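Local coordinates for erythropoietin (Homo sapiens, PDB 1EER), which acts as a hormone that binds and dimerises its receptor, activating JAK2 and so controlling the proliferation and differentiation of red blood cells, at residues Val56-Leu70 with Tyr145-Glu159. The protein carries 5 engineered substitutions. Residues are numbered along the deposited sequence; the frame is centred on the assembly and turned at random.
Sequences VGQQAVEVWQGLALL and YSNFLRGKLKLYTGE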
loop_
_atom_site.group_PDB
_atom_site.type_symbol
_atom_site.label_atom_id
_atom_site.label_comp_id
_atom_site.label_asym_id
_atom_site.label_seq_id
_atom_site.Cartn_x
_atom_site.Cartn_y
_atom_site.Cartn_z
ATOM N N VAL A 56 14.795 -19.515 8.897
ATOM C CA VAL A 56 13.567 -18.767 8.636
ATOM C C VAL A 56 12.852 -18.358 9.915
ATOM O O VAL A 56 12.290 -17.268 10.004
ATOM C CB VAL A 56 12.600 -19.579 7.755
ATOM C CG1 VAL A 56 11.422 -18.710 7.346
ATOM C CG2 VAL A 56 13.330 -20.094 6.520
ATOM N N GLY A 57 12.883 -19.237 10.907
ATOM C CA GLY A 57 12.243 -18.938 12.175
ATOM C C GLY A 57 12.740 -17.645 12.786
ATOM O O GLY A 57 11.999 -16.968 13.497
ATOM N N GLN A 58 13.999 -17.306 12.513
ATOM C CA GLN A 58 14.602 -16.078 13.020
ATOM C C GLN A 58 13.953 -14.848 12.377
ATOM O O GLN A 58 13.983 -13.748 12.941
ATOM C CB GLN A 58 16.117 -16.079 12.756
ATOM C CG GLN A 58 16.849 -14.809 13.219
ATOM C CD GLN A 58 16.660 -14.510 14.701
ATOM O OE1 GLN A 58 16.428 -15.418 15.512
ATOM N NE2 GLN A 58 16.755 -13.231 15.063
ATOM N N GLN A 59 13.375 -15.020 11.191
ATOM C CA GLN A 59 12.702 -13.896 10.555
ATOM C C GLN A 59 11.530 -13.542 11.489
ATOM O O GLN A 59 11.277 -12.374 11.782
ATOM C CB GLN A 59 12.185 -14.297 9.172
ATOM C CG GLN A 59 13.251 -14.820 8.215
ATOM C CD GLN A 59 12.690 -15.131 6.831
ATOM O OE1 GLN A 59 11.495 -14.972 6.584
ATOM N NE2 GLN A 59 13.553 -15.577 5.924
ATOM N N ALA A 60 10.834 -14.575 11.962
ATOM C CA ALA A 60 9.710 -14.415 12.877
ATOM C C ALA A 60 10.150 -13.642 14.122
ATOM O O ALA A 60 9.514 -12.661 14.513
ATOM C CB ALA A 60 9.171 -15.784 13.272
ATOM N N VAL A 61 11.241 -14.086 14.739
ATOM C CA VAL A 61 11.774 -13.431 15.934
ATOM C C VAL A 61 11.973 -11.938 15.697
ATOM O O VAL A 61 11.449 -11.095 16.433
ATOM C CB VAL A 61 13.138 -14.042 16.352
ATOM C CG1 VAL A 61 13.699 -13.301 17.570
ATOM C CG2 VAL A 61 12.973 -15.522 16.652
ATOM N N GLU A 62 12.734 -11.612 14.658
ATOM C CA GLU A 62 13.000 -10.221 14.325
ATOM C C GLU A 62 11.744 -9.369 14.150
ATOM O O GLU A 62 11.613 -8.317 14.772
ATOM C CB GLU A 62 13.833 -10.139 13.042
ATOM C CG GLU A 62 15.326 -10.124 13.277
ATOM C CD GLU A 62 16.106 -9.945 11.992
ATOM O OE1 GLU A 62 15.773 -9.022 11.221
ATOM O OE2 GLU A 62 17.047 -10.730 11.754
ATOM N N VAL A 63 10.830 -9.817 13.296
ATOM C CA VAL A 63 9.606 -9.060 13.017
ATOM C C VAL A 63 8.655 -8.896 14.211
ATOM O O VAL A 63 8.204 -7.788 14.511
ATOM C CB VAL A 63 8.835 -9.693 11.820
ATOM C CG1 VAL A 63 7.484 -8.995 11.611
ATOM C CG2 VAL A 63 9.682 -9.581 10.561
ATOM N N TRP A 64 8.358 -9.997 14.885
ATOM C CA TRP A 64 7.460 -9.957 16.023
ATOM C C TRP A 64 7.981 -9.053 17.135
ATOM O O TRP A 64 7.264 -8.185 17.629
ATOM C CB TRP A 64 7.229 -11.369 16.560
ATOM C CG TRP A 64 6.284 -11.373 17.695
ATOM C CD1 TRP A 64 6.589 -11.534 19.014
ATOM C CD2 TRP A 64 4.881 -11.126 17.631
ATOM N NE1 TRP A 64 5.459 -11.395 19.780
ATOM C CE2 TRP A 64 4.395 -11.144 18.956
ATOM C CE3 TRP A 64 3.985 -10.887 16.584
ATOM C CZ2 TRP A 64 3.046 -10.931 19.261
ATOM C CZ3 TRP A 64 2.645 -10.676 16.888
ATOM C CH2 TRP A 64 2.191 -10.700 18.217
ATOM N N GLN A 65 9.229 -9.246 17.535
ATOM C CA GLN A 65 9.775 -8.413 18.586
ATOM C C GLN A 65 9.945 -6.982 18.101
ATOM O O GLN A 65 9.616 -6.041 18.821
ATOM C CB GLN A 65 11.107 -8.962 19.049
ATOM C CG GLN A 65 10.971 -10.254 19.779
ATOM C CD GLN A 65 12.302 -10.802 20.194
ATOM O OE1 GLN A 65 12.467 -12.007 20.353
ATOM N NE2 GLN A 65 13.271 -9.918 20.369
ATOM N N GLY A 66 10.445 -6.817 16.878
ATOM C CA GLY A 66 10.629 -5.480 16.350
ATOM C C GLY A 66 9.337 -4.691 16.332
ATOM O O GLY A 66 9.312 -3.506 16.674
ATOM N N LEU A 67 8.258 -5.355 15.922
ATOM C CA LEU A 67 6.931 -4.740 15.853
ATOM C C LEU A 67 6.446 -4.331 17.239
ATOM O O LEU A 67 5.818 -3.281 17.399
ATOM C CB LEU A 67 5.934 -5.721 15.240
ATOM C CG LEU A 67 4.615 -5.153 14.720
ATOM C CD1 LEU A 67 4.871 -4.308 13.475
ATOM C CD2 LEU A 67 3.661 -6.308 14.426
ATOM N N ALA A 68 6.739 -5.170 18.233
ATOM C CA ALA A 68 6.358 -4.893 19.613
ATOM C C ALA A 68 7.027 -3.610 20.097
ATOM O O ALA A 68 6.384 -2.750 20.692
ATOM C CB ALA A 68 6.755 -6.061 20.501
ATOM N N LEU A 69 8.325 -3.479 19.832
ATOM C CA LEU A 69 9.086 -2.303 20.236
ATOM C C LEU A 69 8.527 -1.083 19.526
ATOM O O LEU A 69 8.396 -0.006 20.116
ATOM C CB LEU A 69 10.568 -2.519 19.887
ATOM C CG LEU A 69 11.616 -1.402 19.818
ATOM C CD1 LEU A 69 11.428 -0.401 20.928
ATOM C CD2 LEU A 69 12.995 -2.036 19.909
ATOM N N LEU A 70 8.190 -1.274 18.251
ATOM C CA LEU A 70 7.619 -0.231 17.405
ATOM C C LEU A 70 6.303 0.275 17.996
ATOM O O LEU A 70 6.065 1.482 18.080
ATOM C CB LEU A 70 7.373 -0.781 15.991
ATOM C CG LEU A 70 7.912 -0.012 14.771
ATOM C CD1 LEU A 70 7.232 -0.519 13.508
ATOM C CD2 LEU A 70 7.677 1.485 14.917
ATOM N N TYR A 145 8.842 3.515 10.940
ATOM C CA TYR A 145 7.555 2.835 10.873
ATOM C C TYR A 145 7.367 2.276 9.465
ATOM O O TYR A 145 7.038 1.104 9.302
ATOM C CB TYR A 145 6.429 3.826 11.217
ATOM C CG TYR A 145 5.016 3.317 11.008
ATOM C CD1 TYR A 145 4.603 2.099 11.546
ATOM C CD2 TYR A 145 4.077 4.084 10.319
ATOM C CE1 TYR A 145 3.283 1.654 11.410
ATOM C CE2 TYR A 145 2.748 3.650 10.172
ATOM C CZ TYR A 145 2.361 2.433 10.722
ATOM O OH TYR A 145 1.062 1.993 10.581
ATOM N N SER A 146 7.594 3.118 8.455
ATOM C CA SER A 146 7.462 2.716 7.048
ATOM C C SER A 146 8.522 1.690 6.620
ATOM O O SER A 146 8.194 0.673 6.012
ATOM C CB SER A 146 7.547 3.951 6.137
ATOM O OG SER A 146 7.481 3.593 4.767
ATOM N N ASN A 147 9.788 1.953 6.942
ATOM C CA ASN A 147 10.863 1.042 6.567
ATOM C C ASN A 147 10.673 -0.340 7.178
ATOM O O ASN A 147 11.004 -1.352 6.552
ATOM C CB ASN A 147 12.227 1.610 6.985
ATOM C CG ASN A 147 12.836 2.523 5.926
ATOM O OD1 ASN A 147 12.404 2.537 4.777
ATOM N ND2 ASN A 147 13.845 3.284 6.315
ATOM N N PHE A 148 10.135 -0.389 8.399
ATOM C CA PHE A 148 9.905 -1.675 9.064
ATOM C C PHE A 148 8.781 -2.502 8.424
ATOM O O PHE A 148 8.950 -3.697 8.140
ATOM C CB PHE A 148 9.582 -1.470 10.548
ATOM C CG PHE A 148 9.618 -2.743 11.350
ATOM C CD1 PHE A 148 8.511 -3.584 11.395
ATOM C CD2 PHE A 148 10.765 -3.109 12.052
ATOM C CE1 PHE A 148 8.541 -4.767 12.126
ATOM C CE2 PHE A 148 10.807 -4.293 12.787
ATOM C CZ PHE A 148 9.693 -5.125 12.824
ATOM N N LEU A 149 7.633 -1.870 8.205
ATOM C CA LEU A 149 6.492 -2.567 7.621
ATOM C C LEU A 149 6.753 -2.959 6.170
ATOM O O LEU A 149 6.437 -4.074 5.746
ATOM C CB LEU A 149 5.225 -1.696 7.678
ATOM C CG LEU A 149 4.787 -0.987 8.964
ATOM C CD1 LEU A 149 3.468 -0.289 8.701
ATOM C CD2 LEU A 149 4.666 -1.965 10.105
ATOM N N ARG A 150 7.333 -2.036 5.409
ATOM C CA ARG A 150 7.594 -2.298 4.006
ATOM C C ARG A 150 8.826 -3.159 3.828
ATOM O O ARG A 150 9.061 -3.697 2.747
ATOM C CB ARG A 150 7.743 -0.975 3.247
ATOM C CG ARG A 150 9.153 -0.433 3.180
ATOM C CD ARG A 150 9.169 0.968 2.617
ATOM N NE ARG A 150 10.505 1.551 2.664
ATOM C CZ ARG A 150 11.119 2.105 1.624
ATOM N NH1 ARG A 150 10.520 2.159 0.442
ATOM N NH2 ARG A 150 12.341 2.598 1.765
ATOM N N GLY A 151 9.590 -3.310 4.908
ATOM C CA GLY A 151 10.810 -4.092 4.857
ATOM C C GLY A 151 10.724 -5.520 5.362
ATOM O O GLY A 151 10.089 -6.370 4.742
ATOM N N LYS A 152 11.368 -5.792 6.493
ATOM C CA LYS A 152 11.370 -7.137 7.038
ATOM C C LYS A 152 9.974 -7.669 7.347
ATOM O O LYS A 152 9.742 -8.874 7.265
ATOM C CB LYS A 152 12.266 -7.210 8.280
ATOM C CG LYS A 152 11.752 -6.466 9.484
ATOM C CD LYS A 152 12.707 -6.635 10.645
ATOM C CE LYS A 152 13.882 -5.675 10.526
ATOM N NZ LYS A 152 15.142 -6.261 11.055
ATOM N N LEU A 153 9.041 -6.789 7.699
ATOM C CA LEU A 153 7.684 -7.260 7.968
ATOM C C LEU A 153 7.124 -7.845 6.674
ATOM O O LEU A 153 6.677 -8.996 6.636
ATOM C CB LEU A 153 6.785 -6.120 8.447
ATOM C CG LEU A 153 5.460 -6.630 9.027
ATOM C CD1 LEU A 153 5.039 -5.746 10.179
ATOM C CD2 LEU A 153 4.394 -6.651 7.950
ATOM N N LYS A 154 7.165 -7.052 5.610
ATOM C CA LYS A 154 6.674 -7.510 4.318
ATOM C C LYS A 154 7.427 -8.762 3.902
ATOM O O LYS A 154 6.816 -9.739 3.468
ATOM C CB LYS A 154 6.840 -6.416 3.254
ATOM C CG LYS A 154 6.347 -6.812 1.870
ATOM C CD LYS A 154 4.958 -7.466 1.908
ATOM C CE LYS A 154 4.149 -7.162 0.640
ATOM N NZ LYS A 154 3.154 -8.220 0.301
ATOM N N LEU A 155 8.753 -8.735 4.049
ATOM C CA LEU A 155 9.588 -9.877 3.681
ATOM C C LEU A 155 9.193 -11.138 4.437
ATOM O O LEU A 155 9.023 -12.204 3.841
ATOM C CB LEU A 155 11.067 -9.571 3.935
ATOM C CG LEU A 155 11.751 -8.637 2.927
ATOM C CD1 LEU A 155 13.203 -8.429 3.340
ATOM C CD2 LEU A 155 11.664 -9.209 1.515
ATOM N N TYR A 156 9.057 -11.020 5.752
ATOM C CA TYR A 156 8.671 -12.163 6.561
ATOM C C TYR A 156 7.288 -12.677 6.118
ATOM O O TYR A 156 7.103 -13.874 5.870
ATOM C CB TYR A 156 8.634 -11.773 8.041
ATOM C CG TYR A 156 7.888 -12.780 8.875
ATOM C CD1 TYR A 156 8.398 -14.064 9.056
ATOM C CD2 TYR A 156 6.637 -12.486 9.414
ATOM C CE1 TYR A 156 7.686 -15.034 9.741
ATOM C CE2 TYR A 156 5.916 -13.455 10.103
ATOM C CZ TYR A 156 6.449 -14.727 10.258
ATOM O OH TYR A 156 5.753 -15.712 10.912
ATOM N N THR A 157 6.323 -11.764 6.013
ATOM C CA THR A 157 4.966 -12.127 5.615
ATOM C C THR A 157 4.905 -12.821 4.251
ATOM O O THR A 157 4.135 -13.758 4.062
ATOM C CB THR A 157 4.055 -10.892 5.570
ATOM O OG1 THR A 157 3.834 -10.403 6.901
ATOM C CG2 THR A 157 2.727 -11.249 4.952
ATOM N N GLY A 158 5.717 -12.358 3.305
ATOM C CA GLY A 158 5.733 -12.957 1.983
ATOM C C GLY A 158 6.130 -14.419 2.007
ATOM O O GLY A 158 5.477 -15.260 1.392
ATOM N N GLU A 159 7.201 -14.736 2.723
ATOM C CA GLU A 159 7.664 -16.112 2.796
ATOM C C GLU A 159 6.744 -17.020 3.601
ATOM O O GLU A 159 6.464 -18.148 3.194
ATOM C CB GLU A 159 9.065 -16.164 3.399
ATOM C CG GLU A 159 9.554 -17.572 3.699
ATOM C CD GLU A 159 10.897 -17.881 3.054
ATOM O OE1 GLU A 159 11.775 -16.989 3.035
ATOM O OE2 GLU A 159 11.073 -19.020 2.569
HETATM O O HOH W 1 9.255 -16.271 7.019
#
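Two aromatic rings of helix 138-161, Phe148 and Tyr156, are set against the backbone of helix 56-82. Phe148 presents its edge to Val63, whose carbonyl O lies in the ring plane 3.5 Å from Phe148 CZ, while Lys152 CG rests on one face near the rim. With CG anti to the backbone N (chi1 -168°), the ring reaches across as a knob among Val63, Gly66, Leu67 and Leu70, and Gly66, having no side chain, leaves the backbone open to the approach of CE2 and CZ. Tyr156 offers a face instead: Ala60 CA sits 4.2 Å from the ring centroid in a CH-pi contact. The Tyr145 ring meets Leu70 CD1 at its edge.

Between the rings Val63 answers as the reciprocal knob, its CG2 3.5 Å from Tyr156 CB and its CG1 turned to Leu153. Leu67 CD1 approaches Leu153 CD1 to 3.6 Å, extending the apolar seam. Polar groups border it: Lys152, bent at chi3 (81°), brings NZ within 2.8 Å of Glu62 OE1, a salt bridge whose hydrogen bond meets OE1 on the anti side, tilted out of the carboxylate plane, and a water donates to Gln59 OE1 and, weakly, to Tyr156 O.

The pair illustrates knobs-into-holes packing in a four-helix-bundle cytokine; the segments 56-70 and 145-159 run roughly antiparallel (144°), their axes approaching to 9.4 Å. On helix 138-161, Asn147 and Arg150 bond the chain of another protein in the assembly. Helix 91-111 packs on Val63 and Leu67, helix 9-25 on Tyr145 and Leu149, and the short helix 114-120 on Ala60 and Tyr156.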